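Local atomic coordinates of periplasmic beta-glucosidase (Pseudomonas aeruginosa, PDB entry 6R5T), a protein that probably hydrolyses terminal, non-reducing beta-D-glucosyl residues of glycosides in the periplasm, releasing beta-D-glucose, as a member of glycoside hydrolase family 3. Residues A[622-633]-A[725-733]; A[657-668]-A[693-703]. The protein carries 1 engineered substitution. One frame throughout, in Å; residues are numbered along the deposited sequence.

Both interactions belong to the C-terminal beta sandwich, with its fibronectin type III-like fold, and their centres lie 14 Å apart. Along the chain, interaction 1 joins the outer pair of segments (622-633 with 725-733), and both segments of interaction 2 (657-668 and 693-703) fall between them. The five-stranded sheet is common to both, through strands 630-631 and 725-732 in the first and strand 651-660 in the second; strands 619-626 and 686-694 add the three-stranded sheet. They meet directly: L698 packs on F730 and L732, tying the C-terminal strand to the part of the domain that holds the magnesium ion, while segment 622-633 joins it through L631 on L698 and a salt bridge, R633 NH1 to E695 OE2 (2.7 Å).

Interaction 1: residues A[622-633]-A[725-733]; sequences SPLRLSSERLAR and TESRSFTLL
R630 and L631 pair in parallel with T731 and L732, making 630-631 an edge strand of the five-stranded sheet. Since 619-626 belongs to the opposing three-stranded sheet, the chain changes sheets at S627-E629, much as the first strand does in many immunoglobulin-like sandwiches. Three backbone bonds hold the pairing: T731 N to E629 O, L631 N to T731 O (2.8 Å), and L733 N to L631 O.

Before the switch the strands are not paired; side chains and bridging waters join them, R728 foremost. Its CB rests on L626 CD1 and CG. CG passes L624 CD2 and comes 3.5 Å from L624 O, CD stays 3.9 Å from that oxygen, and bends at chi2 and chi3 (-66° and -91°) fold the chain along 622-633. NE binds a water that also takes the L626 N-H. R728 CZ and NH1 each lie 3.9 Å from R625 NH1, which sits over one guanidinium face, toward its rim, the planes 40° apart. A hydrogen bond to L624 O (3.1 Å) holds R625 NH1 there despite probable mild repulsion.

Inside the sandwich, L631 CB and CD2 lie alongside F730, touching CE2. R633, salt-bridged to E695, lays its guanidinium over L732 CD2. At the other end L624 N donates to E726 OE2, 3.3 Å.

Interaction 2: residues A[657-668]-A[693-703]; sequences LYLQDPVASLSR and LGEADLKFYDS. With MG (magnesium ion), chain F.
F700 places its CG between its own backbone N and carbonyl carbon (chi1 68°), which turns the ring toward 657-668, while R668 bends at chi3 (55°) to set its CD over the ring face. This is a CH-pi contact, R668 CD standing 3.6 Å from the F700 ring centroid. Guanidinium and ring planes are only 19° apart, but the guanidinium is shifted toward the CB side, with F700 CB over its centre and NH1 near CD1.

That flat group is held at its edge. R668 NH1 gives a salt-bridge hydrogen bond to the anti lone pair of D661 OD2 (2.9 Å) and a weak one to L698 O; NH2 binds a water shared with D697 O and K699 O, and has a second salt bridge to E672. D661 in turn uses its other oxygen for magnesium, OD1 to the ion 2.1 Å. V663 O and four waters complete an octahedral shell; the O of one of these waters lies 2.6 Å from D661 OD2 and probably donates to it. R668 is therefore a second-shell residue that helps fix the carboxylate's rotation, and its charge probably helps balance D661.

The far edge of the F700 ring meets S665 OG, in the conformer described 3.5 Å from CZ, with A664 CB and L666 CB nearby. S665 OG, also bonded to E710, shares a water with D702 OD2, which is salt-bridged to R706. Between the two sheets, L657 CD2 meets L693 CD2 tip to tip at 4.0 Å, whereas L659, in the conformer described, slides past L693.

Helix 197-204 packs on the F700-R668 side through P198, on L666, and Q202, on R668 and F700. Residues of the second subunit cover the 663-667 loop, with S667 OG bonded to H265 O of that subunit, while strands 672-681 and 712-719 flank strand 651-660.

Interaction 1: residues A[622-633]-A[725-733]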
loop_
_atom_site.group_PDB
_atom_site.type_symbol
_atom_site.label_atom_id
_atom_site.label_comp_id
_atom_site.label_asym_id
_atom_site.label_seq_id
_atom_site.Cartn_x
_atom_site.Cartn_y
_atom_site.Cartn_z
ATOM N N SER A 622 12.365 16.622 32.651
ATOM C CA SER A 622 13.692 16.376 33.235
ATOM C C SER A 622 14.290 15.181 32.507
ATOM O O SER A 622 13.613 14.485 31.745
ATOM C CB SER A 622 13.573 16.137 34.710
ATOM O OG SER A 622 12.954 14.887 34.998
ATOM N N PRO A 623 15.582 14.879 32.746
ATOM C CA PRO A 623 16.213 13.750 32.076
ATOM C C PRO A 623 15.531 12.452 32.478
ATOM O O PRO A 623 15.134 12.273 33.634
ATOM C CB PRO A 623 17.654 13.794 32.609
ATOM C CG PRO A 623 17.836 15.212 33.037
ATOM C CD PRO A 623 16.513 15.618 33.629
ATOM N N LEU A 624 15.425 11.544 31.513
ATOM C CA LEU A 624 14.860 10.226 31.781
ATOM C C LEU A 624 15.836 9.412 32.636
ATOM O O LEU A 624 17.033 9.402 32.316
ATOM C CB LEU A 624 14.653 9.530 30.438
ATOM C CG LEU A 624 14.193 8.085 30.523
ATOM C CD1 LEU A 624 12.856 7.923 31.201
ATOM C CD2 LEU A 624 14.177 7.477 29.138
ATOM N N ARG A 625 15.310 8.778 33.659
ATOM C CA ARG A 625 16.117 7.899 34.538
ATOM C C ARG A 625 15.428 6.542 34.667
ATOM O O ARG A 625 14.233 6.478 34.976
ATOM C CB ARG A 625 16.330 8.626 35.871
ATOM C CG ARG A 625 17.143 9.919 35.742
ATOM C CD ARG A 625 18.622 9.696 35.403
ATOM N NE ARG A 625 19.479 10.894 35.292
ATOM C CZ ARG A 625 19.967 11.410 34.145
ATOM N NH1 ARG A 625 19.671 10.866 32.969
ATOM N NH2 ARG A 625 20.746 12.489 34.171
ATOM N N LEU A 626 16.188 5.454 34.501
ATOM C CA LEU A 626 15.675 4.093 34.714
ATOM C C LEU A 626 16.137 3.602 36.095
ATOM O O LEU A 626 17.254 3.969 36.502
ATOM C CB LEU A 626 16.205 3.168 33.621
ATOM C CG LEU A 626 15.930 3.601 32.192
ATOM C CD1 LEU A 626 16.436 2.537 31.215
ATOM C CD2 LEU A 626 14.442 3.849 31.993
ATOM N N SER A 627 15.326 2.774 36.729
ATOM C CA SER A 627 15.564 2.270 38.106
ATOM C C SER A 627 16.762 1.306 38.103
ATOM O O SER A 627 17.384 1.155 39.153
ATOM C CB SER A 627 14.356 1.620 38.683
ATOM O OG SER A 627 13.922 0.576 37.875
ATOM N N SER A 628 17.098 0.683 36.973
ATOM C CA SER A 628 18.346 -0.097 36.863
ATOM C C SER A 628 18.752 -0.270 35.405
ATOM O O SER A 628 17.942 -0.013 34.508
ATOM C CB SER A 628 18.282 -1.428 37.589
ATOM O OG SER A 628 17.542 -2.399 36.899
ATOM N N GLU A 629 19.979 -0.719 35.234
ATOM C CA GLU A 629 20.594 -0.939 33.914
ATOM C C GLU A 629 20.301 -2.356 33.448
ATOM O O GLU A 629 20.534 -2.607 32.277
ATOM C CB GLU A 629 22.090 -0.663 34.006
ATOM C CG GLU A 629 22.399 0.827 34.092
ATOM C CD GLU A 629 23.850 1.225 33.851
ATOM O OE1 GLU A 629 24.531 0.575 33.004
ATOM O OE2 GLU A 629 24.298 2.204 34.498
ATOM N N ARG A 630 19.835 -3.226 34.349
ATOM C CA ARG A 630 19.617 -4.650 34.063
ATOM C C ARG A 630 18.247 -5.023 34.580
ATOM O O ARG A 630 17.830 -4.482 35.622
ATOM C CB ARG A 630 20.732 -5.456 34.721
ATOM C CG ARG A 630 22.073 -5.239 34.053
ATOM C CD ARG A 630 23.205 -5.664 34.972
ATOM N NE ARG A 630 23.791 -6.863 34.414
ATOM C CZ ARG A 630 24.375 -7.834 35.105
ATOM N NH1 ARG A 630 24.843 -8.888 34.453
ATOM N NH2 ARG A 630 24.477 -7.770 36.427
ATOM N N LEU A 631 17.531 -5.840 33.827
ATOM C CA LEU A 631 16.194 -6.329 34.210
ATOM C C LEU A 631 16.216 -7.852 34.219
ATOM O O LEU A 631 16.457 -8.494 33.192
ATOM C CB LEU A 631 15.130 -5.798 33.250
ATOM C CG LEU A 631 13.693 -6.183 33.586
ATOM C CD1 LEU A 631 13.295 -5.621 34.932
ATOM C CD2 LEU A 631 12.713 -5.733 32.491
ATOM N N ALA A 632 15.995 -8.432 35.389
ATOM C CA ALA A 632 15.802 -9.887 35.488
ATOM C C ALA A 632 14.404 -10.275 34.996
ATOM O O ALA A 632 13.408 -9.528 35.171
ATOM C CB ALA A 632 16.041 -10.308 36.921
ATOM N N ARG A 633 14.290 -11.473 34.447
ATOM C CA ARG A 633 12.972 -12.080 34.134
ATOM C C ARG A 633 12.141 -12.171 35.421
ATOM O O ARG A 633 12.699 -12.568 36.446
ATOM C CB ARG A 633 13.116 -13.488 33.566
ATOM C CG ARG A 633 14.084 -13.616 32.401
ATOM C CD ARG A 633 13.350 -13.483 31.095
ATOM N NE ARG A 633 14.286 -13.583 29.975
ATOM C CZ ARG A 633 13.938 -13.523 28.697
ATOM N NH1 ARG A 633 12.661 -13.390 28.373
ATOM N NH2 ARG A 633 14.866 -13.566 27.753
ATOM N N THR A 725 11.947 12.980 21.413
ATOM C CA THR A 725 12.211 12.097 22.565
ATOM C C THR A 725 13.695 12.066 22.903
ATOM O O THR A 725 14.563 12.619 22.140
ATOM C CB THR A 725 11.778 10.655 22.275
ATOM O OG1 THR A 725 12.530 10.141 21.178
ATOM C CG2 THR A 725 10.301 10.517 21.966
ATOM N N GLU A 726 13.971 11.475 24.049
ATOM C CA GLU A 726 15.353 11.040 24.356
ATOM C C GLU A 726 15.267 9.638 24.919
ATOM O O GLU A 726 14.163 9.218 25.404
ATOM C CB GLU A 726 16.033 11.991 25.315
ATOM C CG GLU A 726 15.397 12.023 26.661
ATOM C CD GLU A 726 15.835 13.219 27.477
ATOM O OE1 GLU A 726 15.807 14.341 26.928
ATOM O OE2 GLU A 726 16.105 13.011 28.668
ATOM N N SER A 727 16.405 8.944 24.864
ATOM C CA SER A 727 16.421 7.533 25.292
ATOM C C SER A 727 17.453 7.207 26.353
ATOM O O SER A 727 18.470 7.912 26.498
ATOM C CB SER A 727 16.515 6.598 24.149
ATOM O OG SER A 727 17.767 6.601 23.566
ATOM N N ARG A 728 17.119 6.180 27.119
ATOM C CA ARG A 728 18.106 5.459 27.964
ATOM C C ARG A 728 17.935 3.975 27.714
ATOM O O ARG A 728 16.822 3.539 27.366
ATOM C CB ARG A 728 17.832 5.696 29.443
ATOM C CG ARG A 728 17.918 7.155 29.851
ATOM C CD ARG A 728 19.314 7.668 29.708
ATOM N NE ARG A 728 20.046 7.489 30.932
ATOM C CZ ARG A 728 21.313 7.893 31.093
ATOM N NH1 ARG A 728 21.930 7.721 32.254
ATOM N NH2 ARG A 728 21.967 8.444 30.085
ATOM N N SER A 729 18.996 3.212 27.933
ATOM C CA SER A 729 18.966 1.772 27.638
ATOM C C SER A 729 19.015 0.933 28.911
ATOM O O SER A 729 19.588 1.371 29.900
ATOM C CB SER A 729 20.075 1.382 26.715
ATOM O OG SER A 729 19.833 2.001 25.457
ATOM N N PHE A 730 18.443 -0.250 28.829
ATOM C CA PHE A 730 18.695 -1.296 29.839
ATOM C C PHE A 730 18.920 -2.609 29.110
ATOM O O PHE A 730 18.655 -2.742 27.916
ATOM C CB PHE A 730 17.570 -1.371 30.857
ATOM C CG PHE A 730 16.279 -1.926 30.316
ATOM C CD1 PHE A 730 15.357 -1.080 29.725
ATOM C CD2 PHE A 730 15.968 -3.268 30.414
ATOM C CE1 PHE A 730 14.170 -1.573 29.225
ATOM C CE2 PHE A 730 14.784 -3.761 29.902
ATOM C CZ PHE A 730 13.884 -2.898 29.313
ATOM N N THR A 731 19.404 -3.595 29.841
ATOM C CA THR A 731 19.605 -4.941 29.318
ATOM C C THR A 731 18.676 -5.922 30.023
ATOM O O THR A 731 18.639 -5.961 31.253
ATOM C CB THR A 731 21.057 -5.375 29.515
ATOM O OG1 THR A 731 21.909 -4.479 28.817
ATOM C CG2 THR A 731 21.293 -6.767 29.000
ATOM N N LEU A 732 17.902 -6.670 29.244
ATOM C CA LEU A 732 17.115 -7.809 29.766
ATOM C C LEU A 732 18.072 -8.987 29.867
ATOM O O LEU A 732 18.762 -9.312 28.861
ATOM C CB LEU A 732 15.975 -8.146 28.806
ATOM C CG LEU A 732 15.063 -9.287 29.219
ATOM C CD1 LEU A 732 14.293 -8.916 30.483
ATOM C CD2 LEU A 732 14.108 -9.644 28.092
ATOM N N LEU A 733 18.075 -9.647 31.027
ATOM C CA LEU A 733 18.957 -10.825 31.280
ATOM C C LEU A 733 18.329 -12.128 30.740
ATOM O O LEU A 733 17.090 -12.139 30.658
ATOM C CB LEU A 733 19.204 -10.900 32.791
ATOM C CG LEU A 733 19.851 -9.655 33.390
ATOM C CD1 LEU A 733 19.928 -9.701 34.919
ATOM C CD2 LEU A 733 21.217 -9.402 32.783
HETATM O O HOH W 1 13.443 13.317 29.329
HETATM O O HOH W 2 19.075 5.853 33.374
HETATM O O HOH W 3 19.604 1.670 32.491
#

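Interaction 2: residues A[657-668]-A[693-703]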
loop_
_atom_site.group_PDB
_atom_site.type_symbol
_atom_site.label_atom_id
_atom_site.label_comp_id
_atom_site.label_asym_id
_atom_site.label_seq_id
_atom_site.Cartn_x
_atom_site.Cartn_y
_atom_site.Cartn_z
ATOM N N LEU A 657 5.780 7.098 26.371
ATOM C CA LEU A 657 6.895 6.178 26.525
ATOM C C LEU A 657 6.896 5.227 25.344
ATOM O O LEU A 657 5.883 4.529 25.117
ATOM C CB LEU A 657 6.815 5.440 27.858
ATOM C CG LEU A 657 8.063 4.593 28.118
ATOM C CD1 LEU A 657 8.389 4.544 29.586
ATOM C CD2 LEU A 657 7.894 3.189 27.559
ATOM N N TYR A 658 8.045 5.114 24.699
ATOM C CA TYR A 658 8.233 4.200 23.561
ATOM C C TYR A 658 9.368 3.251 23.900
ATOM O O TYR A 658 10.318 3.631 24.604
ATOM C CB TYR A 658 8.542 4.955 22.260
ATOM C CG TYR A 658 7.470 5.948 21.892
ATOM C CD1 TYR A 658 7.486 7.238 22.370
ATOM C CD2 TYR A 658 6.441 5.590 21.032
ATOM C CE1 TYR A 658 6.494 8.157 22.016
ATOM C CE2 TYR A 658 5.449 6.486 20.682
ATOM C CZ TYR A 658 5.488 7.781 21.142
ATOM O OH TYR A 658 4.426 8.583 20.780
ATOM N N LEU A 659 9.293 2.056 23.335
ATOM C CA LEU A 659 10.399 1.078 23.446
ATOM C C LEU A 659 10.944 0.747 22.065
ATOM O O LEU A 659 10.151 0.608 21.121
ATOM C CB LEU A 659 9.881 -0.213 24.084
ATOM C CG LEU A 659 9.710 -0.171 25.594
ATOM C CD1 LEU A 659 9.343 -1.534 26.127
ATOM C CD2 LEU A 659 10.968 0.311 26.279
ATOM N N GLN A 660 12.247 0.533 22.002
ATOM C CA GLN A 660 12.843 -0.089 20.816
ATOM C C GLN A 660 13.615 -1.330 21.275
ATOM O O GLN A 660 14.305 -1.259 22.325
ATOM C CB GLN A 660 13.777 0.845 20.058
ATOM C CG GLN A 660 14.352 0.223 18.787
ATOM C CD GLN A 660 15.378 1.105 18.120
ATOM O OE1 GLN A 660 15.817 2.095 18.694
ATOM N NE2 GLN A 660 15.744 0.769 16.876
ATOM N N ASP A 661 13.538 -2.380 20.477
ATOM C CA ASP A 661 14.352 -3.600 20.666
ATOM C C ASP A 661 15.335 -3.654 19.505
ATOM O O ASP A 661 14.970 -4.116 18.427
ATOM C CB ASP A 661 13.423 -4.804 20.668
ATOM C CG ASP A 661 14.112 -6.139 20.884
ATOM O OD1 ASP A 661 15.373 -6.130 21.000
ATOM O OD2 ASP A 661 13.403 -7.158 20.862
ATOM N N PRO A 662 16.525 -3.033 19.644
ATOM C CA PRO A 662 17.362 -2.792 18.475
ATOM C C PRO A 662 18.027 -4.013 17.858
ATOM O O PRO A 662 18.577 -3.864 16.754
ATOM C CB PRO A 662 18.395 -1.799 19.005
ATOM C CG PRO A 662 18.492 -2.156 20.482
ATOM C CD PRO A 662 17.052 -2.407 20.867
ATOM N N VAL A 663 18.049 -5.160 18.559
ATOM C CA VAL A 663 18.632 -6.393 17.996
ATOM C C VAL A 663 17.641 -7.505 18.292
ATOM O O VAL A 663 17.342 -7.761 19.452
ATOM C CB VAL A 663 20.011 -6.728 18.587
ATOM C CG1 VAL A 663 20.486 -8.065 18.008
ATOM C CG2 VAL A 663 21.011 -5.615 18.355
ATOM N N ALA A 664 17.111 -8.130 17.278
ATOM C CA ALA A 664 16.072 -9.148 17.471
ATOM C C ALA A 664 16.084 -10.135 16.315
ATOM O O ALA A 664 16.711 -9.859 15.290
ATOM C CB ALA A 664 14.710 -8.518 17.649
ATOM N N SER A 665 15.378 -11.230 16.483
ATOM C CA SER A 665 15.289 -12.303 15.456
ATOM C C SER A 665 14.374 -11.892 14.296
ATOM O O SER A 665 14.356 -12.628 13.296
ATOM C CB SER A 665 14.845 -13.616 16.066
ATOM O OG SER A 665 13.565 -13.503 16.661
ATOM N N LEU A 666 13.581 -10.843 14.482
ATOM C CA LEU A 666 12.861 -10.118 13.401
ATOM C C LEU A 666 13.345 -8.660 13.486
ATOM O O LEU A 666 13.609 -8.171 14.586
ATOM C CB LEU A 666 11.334 -10.080 13.631
ATOM C CG LEU A 666 10.466 -11.288 13.349
ATOM C CD1 LEU A 666 9.023 -10.884 13.259
ATOM C CD2 LEU A 666 10.848 -11.977 12.067
ATOM N N SER A 667 13.260 -7.915 12.379
ATOM C CA SER A 667 13.459 -6.452 12.386
ATOM C C SER A 667 12.282 -5.805 13.129
ATOM O O SER A 667 11.129 -6.021 12.718
ATOM C CB SER A 667 13.518 -5.959 10.960
ATOM O OG SER A 667 13.872 -4.586 10.949
ATOM N N ARG A 668 12.540 -5.145 14.249
ATOM C CA ARG A 668 11.464 -4.572 15.090
ATOM C C ARG A 668 11.387 -3.070 14.836
ATOM O O ARG A 668 12.329 -2.417 14.399
ATOM C CB ARG A 668 11.671 -4.968 16.550
ATOM C CG ARG A 668 11.544 -6.487 16.705
ATOM C CD ARG A 668 11.214 -6.978 18.069
ATOM N NE ARG A 668 10.002 -6.355 18.576
ATOM C CZ ARG A 668 9.726 -6.168 19.849
ATOM N NH1 ARG A 668 10.551 -6.530 20.837
ATOM N NH2 ARG A 668 8.562 -5.621 20.173
ATOM N N LEU A 693 7.672 -0.945 33.402
ATOM C CA LEU A 693 7.920 -1.840 32.260
ATOM C C LEU A 693 8.293 -3.225 32.787
ATOM O O LEU A 693 9.123 -3.316 33.709
ATOM C CB LEU A 693 9.083 -1.287 31.436
ATOM C CG LEU A 693 8.776 0.006 30.675
ATOM C CD1 LEU A 693 10.077 0.615 30.134
ATOM C CD2 LEU A 693 7.774 -0.286 29.568
ATOM N N GLY A 694 7.683 -4.247 32.214
ATOM C CA GLY A 694 8.091 -5.634 32.474
ATOM C C GLY A 694 8.296 -6.388 31.178
ATOM O O GLY A 694 8.194 -5.794 30.056
ATOM N N GLU A 695 8.618 -7.666 31.307
ATOM C CA GLU A 695 8.868 -8.538 30.138
ATOM C C GLU A 695 7.687 -8.488 29.168
ATOM O O GLU A 695 7.925 -8.593 27.972
ATOM C CB GLU A 695 9.149 -9.935 30.661
ATOM C CG GLU A 695 9.699 -10.865 29.622
ATOM C CD GLU A 695 9.841 -12.285 30.140
ATOM O OE1 GLU A 695 9.609 -12.498 31.345
ATOM O OE2 GLU A 695 10.157 -13.163 29.325
ATOM N N ALA A 696 6.446 -8.359 29.633
ATOM C CA ALA A 696 5.252 -8.381 28.758
ATOM C C ALA A 696 5.334 -7.238 27.729
ATOM O O ALA A 696 4.873 -7.410 26.586
ATOM C CB ALA A 696 4.014 -8.249 29.610
ATOM N N ASP A 697 5.942 -6.129 28.118
ATOM C CA ASP A 697 6.134 -4.957 27.218
ATOM C C ASP A 697 7.189 -5.269 26.155
ATOM O O ASP A 697 7.309 -4.511 25.165
ATOM C CB ASP A 697 6.570 -3.761 28.039
ATOM C CG ASP A 697 5.450 -3.360 28.959
ATOM O OD1 ASP A 697 4.324 -3.112 28.437
ATOM O OD2 ASP A 697 5.689 -3.382 30.175
ATOM N N LEU A 698 7.996 -6.286 26.342
ATOM C CA LEU A 698 9.198 -6.505 25.513
ATOM C C LEU A 698 9.018 -7.647 24.510
ATOM O O LEU A 698 9.863 -7.841 23.654
ATOM C CB LEU A 698 10.379 -6.826 26.434
ATOM C CG LEU A 698 10.568 -5.928 27.660
ATOM C CD1 LEU A 698 11.759 -6.414 28.485
ATOM C CD2 LEU A 698 10.720 -4.470 27.280
ATOM N N LYS A 699 7.921 -8.402 24.579
ATOM C CA LYS A 699 7.777 -9.601 23.745
ATOM C C LYS A 699 7.217 -9.246 22.358
ATOM O O LYS A 699 6.564 -8.229 22.170
ATOM C CB LYS A 699 6.774 -10.547 24.404
ATOM C CG LYS A 699 7.213 -11.072 25.751
ATOM C CD LYS A 699 6.625 -12.405 26.118
ATOM C CE LYS A 699 7.376 -13.009 27.291
ATOM N NZ LYS A 699 6.857 -14.343 27.672
ATOM N N PHE A 700 7.494 -10.103 21.428
ATOM C CA PHE A 700 7.016 -10.005 20.047
ATOM C C PHE A 700 6.856 -11.416 19.506
ATOM O O PHE A 700 7.489 -12.412 19.981
ATOM C CB PHE A 700 7.992 -9.197 19.192
ATOM C CG PHE A 700 9.310 -9.863 18.956
ATOM C CD1 PHE A 700 10.310 -9.871 19.934
ATOM C CD2 PHE A 700 9.575 -10.496 17.750
ATOM C CE1 PHE A 700 11.521 -10.518 19.717
ATOM C CE2 PHE A 700 10.789 -11.110 17.524
ATOM C CZ PHE A 700 11.760 -11.141 18.515
ATOM N N TYR A 701 6.059 -11.491 18.457
ATOM C CA TYR A 701 5.879 -12.729 17.674
ATOM C C TYR A 701 6.989 -12.851 16.652
ATOM O O TYR A 701 7.170 -11.966 15.762
ATOM C CB TYR A 701 4.512 -12.775 16.990
ATOM C CG TYR A 701 3.370 -12.899 17.961
ATOM C CD1 TYR A 701 3.029 -14.133 18.484
ATOM C CD2 TYR A 701 2.715 -11.772 18.424
ATOM C CE1 TYR A 701 1.999 -14.248 19.400
ATOM C CE2 TYR A 701 1.706 -11.873 19.361
ATOM C CZ TYR A 701 1.335 -13.121 19.824
ATOM O OH TYR A 701 0.315 -13.231 20.725
ATOM N N ASP A 702 7.746 -13.941 16.717
ATOM C CA ASP A 702 8.818 -14.179 15.733
ATOM C C ASP A 702 8.251 -14.862 14.483
ATOM O O ASP A 702 7.002 -14.914 14.314
ATOM C CB ASP A 702 9.986 -14.926 16.389
ATOM C CG ASP A 702 9.716 -16.394 16.644
ATOM O OD1 ASP A 702 8.652 -16.885 16.232
ATOM O OD2 ASP A 702 10.608 -17.049 17.232
ATOM N N SER A 703 9.127 -15.293 13.574
ATOM C CA SER A 703 8.713 -15.837 12.256
ATOM C C SER A 703 7.837 -17.082 12.446
ATOM O O SER A 703 7.019 -17.354 11.562
ATOM C CB SER A 703 9.886 -16.170 11.365
ATOM O OG SER A 703 10.575 -14.999 11.015
HETATM MG MG MG F . 16.813 -7.612 21.391
HETATM O O HOH W 4 12.366 -9.051 22.882
HETATM O O HOH W 5 15.249 -9.009 21.014
HETATM O O HOH W 6 18.134 -5.996 21.633
HETATM O O HOH W 7 12.157 -14.712 13.492
HETATM O O HOH W 8 13.103 -16.172 16.838
HETATM O O HOH W 9 7.659 -5.423 22.580
HETATM O O HOH W 10 16.478 -7.636 23.461
HETATM O O HOH W 11 18.316 -9.087 21.738
#